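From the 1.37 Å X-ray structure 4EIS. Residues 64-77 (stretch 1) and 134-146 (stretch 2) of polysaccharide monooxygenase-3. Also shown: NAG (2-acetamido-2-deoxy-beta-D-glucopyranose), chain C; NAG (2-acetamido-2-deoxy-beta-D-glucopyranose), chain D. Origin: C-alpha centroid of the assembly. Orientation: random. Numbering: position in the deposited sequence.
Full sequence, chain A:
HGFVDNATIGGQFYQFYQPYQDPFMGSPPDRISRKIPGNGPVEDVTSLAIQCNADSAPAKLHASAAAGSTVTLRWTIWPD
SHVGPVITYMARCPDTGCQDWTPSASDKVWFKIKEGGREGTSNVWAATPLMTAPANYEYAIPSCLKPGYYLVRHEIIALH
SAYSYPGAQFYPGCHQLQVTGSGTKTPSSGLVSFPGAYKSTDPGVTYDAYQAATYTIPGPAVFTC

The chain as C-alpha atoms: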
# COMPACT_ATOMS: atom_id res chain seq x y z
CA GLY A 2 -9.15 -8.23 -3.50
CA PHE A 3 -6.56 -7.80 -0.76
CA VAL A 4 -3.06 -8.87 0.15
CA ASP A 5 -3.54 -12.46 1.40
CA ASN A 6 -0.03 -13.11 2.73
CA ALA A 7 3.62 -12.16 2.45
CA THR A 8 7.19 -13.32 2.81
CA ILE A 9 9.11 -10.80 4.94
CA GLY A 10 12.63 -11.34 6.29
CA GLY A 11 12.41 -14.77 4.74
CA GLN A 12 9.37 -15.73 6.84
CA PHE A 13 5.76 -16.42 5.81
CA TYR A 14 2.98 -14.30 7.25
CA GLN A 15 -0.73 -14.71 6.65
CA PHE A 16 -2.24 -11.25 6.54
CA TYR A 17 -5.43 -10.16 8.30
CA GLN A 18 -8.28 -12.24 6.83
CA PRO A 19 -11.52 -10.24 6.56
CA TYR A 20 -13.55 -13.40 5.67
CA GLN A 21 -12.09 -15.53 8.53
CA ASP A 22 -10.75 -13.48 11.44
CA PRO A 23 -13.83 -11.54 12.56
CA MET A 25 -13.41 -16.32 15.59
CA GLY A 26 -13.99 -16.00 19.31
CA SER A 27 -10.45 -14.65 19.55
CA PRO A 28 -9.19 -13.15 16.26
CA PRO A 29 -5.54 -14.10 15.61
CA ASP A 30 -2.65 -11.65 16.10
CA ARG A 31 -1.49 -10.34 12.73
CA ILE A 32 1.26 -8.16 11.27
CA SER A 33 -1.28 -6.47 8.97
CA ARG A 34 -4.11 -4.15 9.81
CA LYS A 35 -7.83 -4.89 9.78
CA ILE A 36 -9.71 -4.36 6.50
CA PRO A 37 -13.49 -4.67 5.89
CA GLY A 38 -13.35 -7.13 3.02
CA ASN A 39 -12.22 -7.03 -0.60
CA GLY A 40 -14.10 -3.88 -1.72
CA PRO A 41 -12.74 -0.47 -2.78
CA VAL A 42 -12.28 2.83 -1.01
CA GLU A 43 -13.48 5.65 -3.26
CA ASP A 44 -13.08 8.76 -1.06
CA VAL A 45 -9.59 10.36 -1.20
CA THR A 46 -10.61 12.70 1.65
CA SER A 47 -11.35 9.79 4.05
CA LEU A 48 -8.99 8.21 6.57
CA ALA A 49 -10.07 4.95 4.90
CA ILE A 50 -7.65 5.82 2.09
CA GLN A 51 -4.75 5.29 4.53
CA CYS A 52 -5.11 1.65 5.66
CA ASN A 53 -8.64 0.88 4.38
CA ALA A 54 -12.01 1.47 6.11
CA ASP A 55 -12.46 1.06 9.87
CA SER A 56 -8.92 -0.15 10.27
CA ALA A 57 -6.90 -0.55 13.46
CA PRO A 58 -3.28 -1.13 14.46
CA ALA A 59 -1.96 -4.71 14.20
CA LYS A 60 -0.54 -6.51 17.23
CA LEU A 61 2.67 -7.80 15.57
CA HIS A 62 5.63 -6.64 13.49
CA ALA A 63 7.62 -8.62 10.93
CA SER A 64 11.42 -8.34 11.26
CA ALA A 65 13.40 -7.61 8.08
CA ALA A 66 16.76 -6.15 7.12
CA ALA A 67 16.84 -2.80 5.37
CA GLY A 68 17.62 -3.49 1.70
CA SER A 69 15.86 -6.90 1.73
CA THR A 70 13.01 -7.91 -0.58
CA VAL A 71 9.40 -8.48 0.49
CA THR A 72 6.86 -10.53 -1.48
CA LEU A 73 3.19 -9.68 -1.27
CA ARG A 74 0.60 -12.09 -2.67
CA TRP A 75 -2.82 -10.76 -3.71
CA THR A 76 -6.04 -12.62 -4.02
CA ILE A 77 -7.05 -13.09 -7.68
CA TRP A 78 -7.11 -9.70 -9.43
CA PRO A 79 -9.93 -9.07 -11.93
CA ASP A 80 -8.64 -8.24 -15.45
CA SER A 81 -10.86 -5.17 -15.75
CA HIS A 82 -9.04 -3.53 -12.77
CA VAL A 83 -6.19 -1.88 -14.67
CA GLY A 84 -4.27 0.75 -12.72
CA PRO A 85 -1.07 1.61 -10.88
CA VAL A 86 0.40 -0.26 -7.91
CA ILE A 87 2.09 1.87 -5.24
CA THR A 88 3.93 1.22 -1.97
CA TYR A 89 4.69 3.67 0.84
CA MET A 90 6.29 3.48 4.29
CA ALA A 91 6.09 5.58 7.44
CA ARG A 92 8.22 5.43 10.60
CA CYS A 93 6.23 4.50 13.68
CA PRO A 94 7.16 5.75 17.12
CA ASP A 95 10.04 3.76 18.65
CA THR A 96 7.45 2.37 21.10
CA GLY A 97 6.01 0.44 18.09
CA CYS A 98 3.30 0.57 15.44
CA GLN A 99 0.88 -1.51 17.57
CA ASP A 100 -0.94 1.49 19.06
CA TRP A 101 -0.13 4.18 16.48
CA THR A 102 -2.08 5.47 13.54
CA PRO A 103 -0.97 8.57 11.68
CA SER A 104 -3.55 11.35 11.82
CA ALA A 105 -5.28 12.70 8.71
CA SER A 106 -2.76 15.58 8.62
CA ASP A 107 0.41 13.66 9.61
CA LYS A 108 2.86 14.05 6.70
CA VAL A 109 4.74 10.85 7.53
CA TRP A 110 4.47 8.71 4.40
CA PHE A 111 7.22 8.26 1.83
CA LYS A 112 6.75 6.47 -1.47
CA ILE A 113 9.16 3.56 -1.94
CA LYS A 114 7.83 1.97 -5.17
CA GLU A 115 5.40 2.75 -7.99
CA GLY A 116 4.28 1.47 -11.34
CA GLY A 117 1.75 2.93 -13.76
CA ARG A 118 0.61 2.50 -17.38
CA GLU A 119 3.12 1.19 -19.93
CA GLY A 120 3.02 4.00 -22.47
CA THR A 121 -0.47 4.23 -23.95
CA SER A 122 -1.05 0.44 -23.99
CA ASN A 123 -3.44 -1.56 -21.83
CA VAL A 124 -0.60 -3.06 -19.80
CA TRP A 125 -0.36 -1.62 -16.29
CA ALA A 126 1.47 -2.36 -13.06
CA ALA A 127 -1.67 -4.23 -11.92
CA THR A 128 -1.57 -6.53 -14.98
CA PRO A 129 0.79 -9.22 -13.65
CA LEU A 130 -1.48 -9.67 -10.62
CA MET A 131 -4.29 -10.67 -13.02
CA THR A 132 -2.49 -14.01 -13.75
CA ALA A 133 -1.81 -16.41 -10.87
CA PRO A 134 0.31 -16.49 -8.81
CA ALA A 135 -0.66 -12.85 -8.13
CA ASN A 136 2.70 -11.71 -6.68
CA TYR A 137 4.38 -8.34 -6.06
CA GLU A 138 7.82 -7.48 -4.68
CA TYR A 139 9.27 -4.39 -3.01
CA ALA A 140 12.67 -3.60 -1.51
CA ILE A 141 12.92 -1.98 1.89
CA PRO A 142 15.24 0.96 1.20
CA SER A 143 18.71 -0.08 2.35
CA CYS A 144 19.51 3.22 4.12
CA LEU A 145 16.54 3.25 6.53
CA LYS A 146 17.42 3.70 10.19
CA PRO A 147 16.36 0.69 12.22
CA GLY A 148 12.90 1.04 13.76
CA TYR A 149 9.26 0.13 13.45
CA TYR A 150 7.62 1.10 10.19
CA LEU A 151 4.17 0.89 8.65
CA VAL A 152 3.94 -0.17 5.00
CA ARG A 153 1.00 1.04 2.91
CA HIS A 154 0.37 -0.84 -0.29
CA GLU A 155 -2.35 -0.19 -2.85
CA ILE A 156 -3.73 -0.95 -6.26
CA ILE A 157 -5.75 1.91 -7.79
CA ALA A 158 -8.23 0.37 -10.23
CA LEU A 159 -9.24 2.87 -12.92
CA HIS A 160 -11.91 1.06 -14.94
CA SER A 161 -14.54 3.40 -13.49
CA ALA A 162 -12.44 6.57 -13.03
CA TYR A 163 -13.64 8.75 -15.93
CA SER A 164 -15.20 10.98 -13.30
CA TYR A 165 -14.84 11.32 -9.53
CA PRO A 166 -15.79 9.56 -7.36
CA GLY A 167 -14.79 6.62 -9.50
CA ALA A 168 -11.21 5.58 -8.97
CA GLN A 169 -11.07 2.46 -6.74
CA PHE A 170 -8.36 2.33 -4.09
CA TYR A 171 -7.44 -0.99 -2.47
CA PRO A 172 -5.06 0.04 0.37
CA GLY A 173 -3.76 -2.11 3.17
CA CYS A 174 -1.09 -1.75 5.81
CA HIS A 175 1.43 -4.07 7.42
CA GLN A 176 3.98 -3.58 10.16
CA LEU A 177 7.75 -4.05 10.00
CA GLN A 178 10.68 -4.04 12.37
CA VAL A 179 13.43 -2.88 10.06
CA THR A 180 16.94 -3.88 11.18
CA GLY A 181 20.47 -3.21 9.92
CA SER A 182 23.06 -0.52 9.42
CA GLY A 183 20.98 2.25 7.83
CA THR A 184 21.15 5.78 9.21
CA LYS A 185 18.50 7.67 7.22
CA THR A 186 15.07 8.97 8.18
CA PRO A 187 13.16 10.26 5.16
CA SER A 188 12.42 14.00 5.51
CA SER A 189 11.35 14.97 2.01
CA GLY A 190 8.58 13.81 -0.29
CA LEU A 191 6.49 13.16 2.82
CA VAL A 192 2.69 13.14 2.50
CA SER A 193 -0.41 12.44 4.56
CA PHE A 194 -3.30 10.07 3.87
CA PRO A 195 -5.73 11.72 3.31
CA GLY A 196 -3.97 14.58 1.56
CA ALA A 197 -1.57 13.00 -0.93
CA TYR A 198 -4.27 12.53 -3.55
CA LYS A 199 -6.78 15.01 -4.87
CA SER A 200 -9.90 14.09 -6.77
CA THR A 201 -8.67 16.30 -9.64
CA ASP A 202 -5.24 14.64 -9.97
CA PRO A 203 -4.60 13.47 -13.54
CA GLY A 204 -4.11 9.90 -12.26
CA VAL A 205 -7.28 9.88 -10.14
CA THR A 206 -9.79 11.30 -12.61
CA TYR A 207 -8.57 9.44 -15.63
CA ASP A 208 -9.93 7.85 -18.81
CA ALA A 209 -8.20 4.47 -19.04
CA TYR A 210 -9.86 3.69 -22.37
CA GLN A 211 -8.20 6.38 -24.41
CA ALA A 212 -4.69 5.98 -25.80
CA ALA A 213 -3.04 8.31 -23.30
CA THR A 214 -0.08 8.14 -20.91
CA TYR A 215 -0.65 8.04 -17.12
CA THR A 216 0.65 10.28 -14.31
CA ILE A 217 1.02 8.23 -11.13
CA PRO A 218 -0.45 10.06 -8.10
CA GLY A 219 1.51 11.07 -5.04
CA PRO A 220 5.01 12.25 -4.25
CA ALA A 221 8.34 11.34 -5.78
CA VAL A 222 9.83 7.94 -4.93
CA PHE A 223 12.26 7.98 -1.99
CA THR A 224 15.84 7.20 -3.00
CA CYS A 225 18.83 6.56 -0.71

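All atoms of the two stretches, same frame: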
# COMPACT_ATOMS: atom_id res chain seq x y z
N SER A 64 10.03 -8.77 11.32
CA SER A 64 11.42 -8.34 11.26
C SER A 64 12.00 -8.52 9.86
O SER A 64 11.78 -9.53 9.21
CB SER A 64 12.27 -9.11 12.26
OG SER A 64 13.48 -8.42 12.48
N ALA A 65 12.73 -7.52 9.39
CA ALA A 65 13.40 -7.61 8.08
C ALA A 65 14.56 -6.64 8.04
O ALA A 65 14.51 -5.57 8.63
CB ALA A 65 12.42 -7.31 6.96
N ALA A 66 15.61 -7.02 7.32
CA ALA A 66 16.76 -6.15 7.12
C ALA A 66 16.43 -5.06 6.11
O ALA A 66 15.82 -5.33 5.07
CB ALA A 66 17.96 -6.95 6.66
N ALA A 67 16.90 -3.84 6.37
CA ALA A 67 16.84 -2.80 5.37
C ALA A 67 17.57 -3.32 4.13
O ALA A 67 18.60 -3.98 4.25
CB ALA A 67 17.50 -1.54 5.89
N GLY A 68 17.02 -3.05 2.96
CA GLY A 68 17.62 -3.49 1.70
C GLY A 68 17.08 -4.83 1.21
O GLY A 68 17.26 -5.16 0.05
N SER A 69 16.44 -5.60 2.10
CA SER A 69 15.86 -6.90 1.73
C SER A 69 14.57 -6.77 0.92
O SER A 69 13.91 -5.74 0.93
CB SER A 69 15.61 -7.75 2.98
OG SER A 69 14.58 -7.20 3.78
N THR A 70 14.23 -7.85 0.21
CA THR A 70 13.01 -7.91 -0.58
C THR A 70 11.85 -8.55 0.17
O THR A 70 12.03 -9.55 0.89
CB THR A 70 13.26 -8.67 -1.90
OG1 THR A 70 14.30 -8.00 -2.61
CG2 THR A 70 12.01 -8.68 -2.78
N VAL A 71 10.67 -7.97 -0.01
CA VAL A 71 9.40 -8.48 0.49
C VAL A 71 8.54 -8.92 -0.68
O VAL A 71 8.45 -8.22 -1.68
CB VAL A 71 8.62 -7.39 1.27
CG1 VAL A 71 7.22 -7.86 1.63
CG2 VAL A 71 9.39 -6.98 2.51
N THR A 72 7.87 -10.07 -0.54
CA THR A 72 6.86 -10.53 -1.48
C THR A 72 5.49 -10.35 -0.87
O THR A 72 5.22 -10.79 0.24
CB THR A 72 7.08 -12.03 -1.80
OG1 THR A 72 8.37 -12.21 -2.37
CG2 THR A 72 6.05 -12.60 -2.80
N LEU A 73 4.60 -9.73 -1.62
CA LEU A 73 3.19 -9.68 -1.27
C LEU A 73 2.41 -10.52 -2.27
O LEU A 73 2.70 -10.49 -3.46
CB LEU A 73 2.68 -8.24 -1.29
CG LEU A 73 3.46 -7.25 -0.43
CD1 LEU A 73 2.83 -5.86 -0.54
CD2 LEU A 73 3.48 -7.66 1.03
N ARG A 74 1.42 -11.26 -1.80
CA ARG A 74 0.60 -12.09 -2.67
C ARG A 74 -0.86 -11.66 -2.54
O ARG A 74 -1.46 -11.82 -1.48
CB ARG A 74 0.79 -13.57 -2.31
CG ARG A 74 2.20 -14.04 -2.61
CD ARG A 74 2.41 -15.50 -2.25
NE ARG A 74 3.82 -15.80 -2.18
CZ ARG A 74 4.61 -15.62 -1.11
NH1 ARG A 74 4.13 -15.21 0.06
NH2 ARG A 74 5.88 -15.93 -1.22
N TRP A 75 -1.42 -11.16 -3.64
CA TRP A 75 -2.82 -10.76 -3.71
C TRP A 75 -3.71 -11.92 -3.98
O TRP A 75 -3.30 -12.89 -4.62
CB TRP A 75 -3.02 -9.71 -4.81
CG TRP A 75 -2.61 -8.32 -4.42
CD1 TRP A 75 -1.34 -7.77 -4.41
CD2 TRP A 75 -3.51 -7.25 -4.05
NE1 TRP A 75 -1.39 -6.46 -4.01
CE2 TRP A 75 -2.67 -6.08 -3.78
CE3 TRP A 75 -4.89 -7.14 -3.87
CZ2 TRP A 75 -3.21 -4.88 -3.38
CZ3 TRP A 75 -5.41 -5.92 -3.47
CH2 TRP A 75 -4.59 -4.83 -3.23
N THR A 76 -4.95 -11.79 -3.53
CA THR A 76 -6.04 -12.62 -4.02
C THR A 76 -6.21 -12.37 -5.53
O THR A 76 -5.64 -11.42 -6.06
CB THR A 76 -7.33 -12.31 -3.24
OG1 THR A 76 -7.67 -10.93 -3.41
CG2 THR A 76 -7.14 -12.60 -1.77
N ILE A 77 -7.00 -13.18 -6.22
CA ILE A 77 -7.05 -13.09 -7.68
C ILE A 77 -7.58 -11.74 -8.17
O ILE A 77 -8.66 -11.32 -7.78
CB ILE A 77 -7.87 -14.26 -8.29
CG1 ILE A 77 -7.90 -14.18 -9.81
CG2 ILE A 77 -9.30 -14.26 -7.79
CD1 ILE A 77 -6.65 -14.69 -10.49
N PRO A 134 0.45 -17.06 -10.16
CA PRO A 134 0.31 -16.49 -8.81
C PRO A 134 0.39 -14.96 -8.80
O PRO A 134 1.30 -14.39 -9.40
CB PRO A 134 1.50 -17.08 -8.03
CG PRO A 134 2.11 -18.11 -8.92
CD PRO A 134 1.76 -17.71 -10.32
N ALA A 135 -0.55 -14.31 -8.12
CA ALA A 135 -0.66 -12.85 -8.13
C ALA A 135 0.32 -12.19 -7.17
O ALA A 135 -0.10 -11.67 -6.14
CB ALA A 135 -2.08 -12.41 -7.79
N ASN A 136 1.61 -12.18 -7.55
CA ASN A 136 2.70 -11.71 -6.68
C ASN A 136 3.36 -10.36 -7.04
O ASN A 136 3.55 -10.02 -8.21
CB ASN A 136 3.80 -12.75 -6.58
CG ASN A 136 3.29 -14.09 -6.06
OD1 ASN A 136 2.09 -14.37 -6.07
ND2 ASN A 136 4.21 -14.92 -5.60
N TYR A 137 3.74 -9.65 -5.98
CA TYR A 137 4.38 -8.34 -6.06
C TYR A 137 5.58 -8.32 -5.13
O TYR A 137 5.54 -8.89 -4.04
CB TYR A 137 3.38 -7.29 -5.55
CG TYR A 137 3.91 -5.87 -5.45
CD1 TYR A 137 3.87 -5.02 -6.54
CD2 TYR A 137 4.33 -5.33 -4.22
CE1 TYR A 137 4.30 -3.71 -6.45
CE2 TYR A 137 4.78 -4.02 -4.13
CZ TYR A 137 4.74 -3.21 -5.23
OH TYR A 137 5.14 -1.90 -5.11
N GLU A 138 6.66 -7.66 -5.55
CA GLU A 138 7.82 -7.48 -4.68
C GLU A 138 8.11 -6.01 -4.45
O GLU A 138 7.87 -5.18 -5.32
CB GLU A 138 9.06 -8.08 -5.29
CG GLU A 138 8.96 -9.58 -5.45
CD GLU A 138 10.13 -10.16 -6.21
OE1 GLU A 138 10.53 -9.57 -7.23
OE2 GLU A 138 10.65 -11.22 -5.81
N TYR A 139 8.64 -5.68 -3.27
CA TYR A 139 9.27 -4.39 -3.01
C TYR A 139 10.54 -4.57 -2.19
O TYR A 139 10.72 -5.59 -1.50
CB TYR A 139 8.29 -3.43 -2.35
CG TYR A 139 7.93 -3.71 -0.91
CD1 TYR A 139 8.73 -3.27 0.11
CD2 TYR A 139 6.76 -4.38 -0.58
CE1 TYR A 139 8.39 -3.49 1.43
CE2 TYR A 139 6.42 -4.62 0.73
CZ TYR A 139 7.24 -4.19 1.73
OH TYR A 139 6.88 -4.43 3.02
N ALA A 140 11.44 -3.60 -2.31
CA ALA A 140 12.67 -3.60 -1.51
C ALA A 140 12.57 -2.53 -0.46
O ALA A 140 12.26 -1.37 -0.77
CB ALA A 140 13.89 -3.39 -2.38
N ILE A 141 12.77 -2.92 0.79
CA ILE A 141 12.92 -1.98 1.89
C ILE A 141 14.18 -1.17 1.62
O ILE A 141 15.25 -1.74 1.49
CB ILE A 141 13.03 -2.71 3.25
CG1 ILE A 141 11.78 -3.59 3.49
CG2 ILE A 141 13.26 -1.70 4.39
CD1 ILE A 141 11.93 -4.62 4.59
N PRO A 142 14.05 0.18 1.52
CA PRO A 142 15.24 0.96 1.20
C PRO A 142 16.39 0.63 2.14
O PRO A 142 16.21 0.60 3.36
CB PRO A 142 14.75 2.40 1.36
CG PRO A 142 13.31 2.34 1.01
CD PRO A 142 12.84 1.01 1.54
N SER A 143 17.58 0.43 1.59
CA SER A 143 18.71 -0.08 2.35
C SER A 143 19.27 0.89 3.39
O SER A 143 19.95 0.46 4.31
CB SER A 143 19.84 -0.45 1.41
OG SER A 143 20.42 0.72 0.89
N CYS A 144 18.98 2.19 3.23
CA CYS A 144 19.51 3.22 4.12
C CYS A 144 18.61 3.55 5.31
O CYS A 144 19.02 4.32 6.16
CB CYS A 144 19.78 4.52 3.36
SG CYS A 144 18.29 5.28 2.67
N LEU A 145 17.45 2.91 5.44
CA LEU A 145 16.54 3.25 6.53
C LEU A 145 17.14 2.93 7.89
O LEU A 145 17.67 1.84 8.11
CB LEU A 145 15.21 2.53 6.38
CG LEU A 145 14.31 2.98 5.24
CD1 LEU A 145 12.99 2.26 5.39
CD2 LEU A 145 14.12 4.48 5.23
N LYS A 146 17.02 3.89 8.80
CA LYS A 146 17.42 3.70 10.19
C LYS A 146 16.56 2.61 10.81
O LYS A 146 15.33 2.57 10.59
CB LYS A 146 17.16 5.00 10.95
CG LYS A 146 17.61 5.02 12.41
CD LYS A 146 17.82 6.44 12.92
CE LYS A 146 16.51 7.12 13.30
NZ LYS A 146 16.09 6.82 14.70
C1 NAG C . -3.48 -19.59 -4.32
C2 NAG C . -3.10 -19.21 -5.75
C3 NAG C . -3.27 -20.42 -6.66
C4 NAG C . -2.60 -21.67 -6.05
C5 NAG C . -3.02 -21.85 -4.59
C6 NAG C . -2.37 -23.05 -3.91
C7 NAG C . -3.36 -16.84 -6.37
C8 NAG C . -4.32 -15.71 -6.60
N2 NAG C . -3.89 -18.02 -6.05
O3 NAG C . -2.79 -20.17 -7.96
O4 NAG C . -2.95 -22.82 -6.79
O5 NAG C . -2.68 -20.67 -3.88
O6 NAG C . -1.00 -22.82 -3.72
O7 NAG C . -2.15 -16.66 -6.47
C1 NAG D . -0.64 -17.01 -0.47
C2 NAG D . -1.12 -18.39 -0.17
C3 NAG D . -1.37 -18.93 -1.56
C4 NAG D . -2.27 -17.99 -2.36
C5 NAG D . -1.86 -16.52 -2.22
C6 NAG D . -2.79 -15.55 -2.92
C7 NAG D . -0.23 -19.86 1.57
C8 NAG D . 0.99 -20.58 2.06
N2 NAG D . -0.07 -19.13 0.47
O3 NAG D . -1.90 -20.23 -1.44
O4 NAG D . -2.06 -18.29 -3.72
O5 NAG D . -1.70 -16.17 -0.85
O6 NAG D . -4.13 -15.71 -2.52
O7 NAG D . -1.30 -19.98 2.17
O HOH W 1 9.12 -13.01 -4.86
O HOH W 2 3.75 -17.81 -4.45

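Strands 70-75 and 136-140 of polysaccharide monooxygenase-3 pair antiparallel, their N-to-C directions 154° apart, and the two stretches bury 913 Å² between them. Seven backbone hydrogen bonds join the stretches. Val71 N donates to Tyr139 O (2.8 Å) and Tyr139 N returns to Val71 O (3.0 Å); Leu73 N to Tyr137 O (2.7 Å) and Tyr137 N to Leu73 O (2.9 Å) repeat the pattern, and Trp75 N to Ala135 O (2.9 Å) closes one end. At the other end Ile141 N reaches Ser69 O (3.0 Å) and Gly68 N reaches Ile141 O (2.6 Å). Between these rungs CA-H...O contacts fill the gaps, the shortest from Glu138 CA to Val71 O (3.2 Å).

Alternation sorts the side chains onto two faces. Val71, Leu73, Tyr137 and Tyr139 share the apolar one. Tyr139 takes chi1 p (72°), which turns its ring over Val71: Val71 CB lies 3.7 Å from the centroid of the Tyr139 ring, 20° off the normal, a CH-pi contact. Val71, chi1 t, brings CG1 to 3.5 Å from Tyr139 CE2 and CG2 to 4.0 Å from Ile141 CD1. Leu73 is m,t; its CD1 touches both tyrosines, 4.0 Å from Tyr137 CD2 and 4.0 Å from Tyr139 CE2, at the edge of the Tyr139 ring. Tyr137 instead adopts chi1 t (175°), and both tyrosine hydroxyls find hydrogen bonds elsewhere in the structure, so each ring can pack with its polar tip satisfied.

Thr70, Thr72, Arg74, Asn136, Glu138 and Ala140 occupy the more exposed, largely polar face. Apart from Ala140, which has no chi1, all are m. Water 1 links Thr72 OG1 (2.7 Å) to Glu138 OE2, to which it donates (2.5 Å); Glu138 is extended at chi2 (173°), and chi3 (-43°) sets the plane of its carboxylate. Water 2 accepts from Asn136 ND2 (3.1 Å) and, weakly, from Arg74 NE (3.0 Å). Arg74 is extended through chi2 and chi3, its CG 3.5 Å from Asn136 OD1, while its terminal nitrogens bond elsewhere.

Beyond the strand, Ile141 (m,t) points toward stretch 1 and loses 89 Å² to it, its CD1 3.6 Å from Ala65 CB; the small Ala65 leaves room for that methyl. Ala66-Ser69 form a type II turn, in which Ser69 N (3.0 Å) and, with chi1 p, Ser69 OG (2.6 Å) both donate to Ala66 O. Gly68 (phi 93°, psi -17°) suits its place: a CB would jam against the preceding carbonyl and lie 3.2 Å from Ser143 CB. Ala67 CB fits 3.5 Å from Ser143 O, beside the type I turn from Pro142 to Leu145.

At the opposite end, Ala135 CB lies 4.1 Å from Trp75 CB, small enough to be buried there, and Ala135 N donates to O7 of the chain C NAG (3.3 Å). Trp75 O is buried without a polar partner; its nearest sugar atom is C6 of the chain D NAG (3.2 Å).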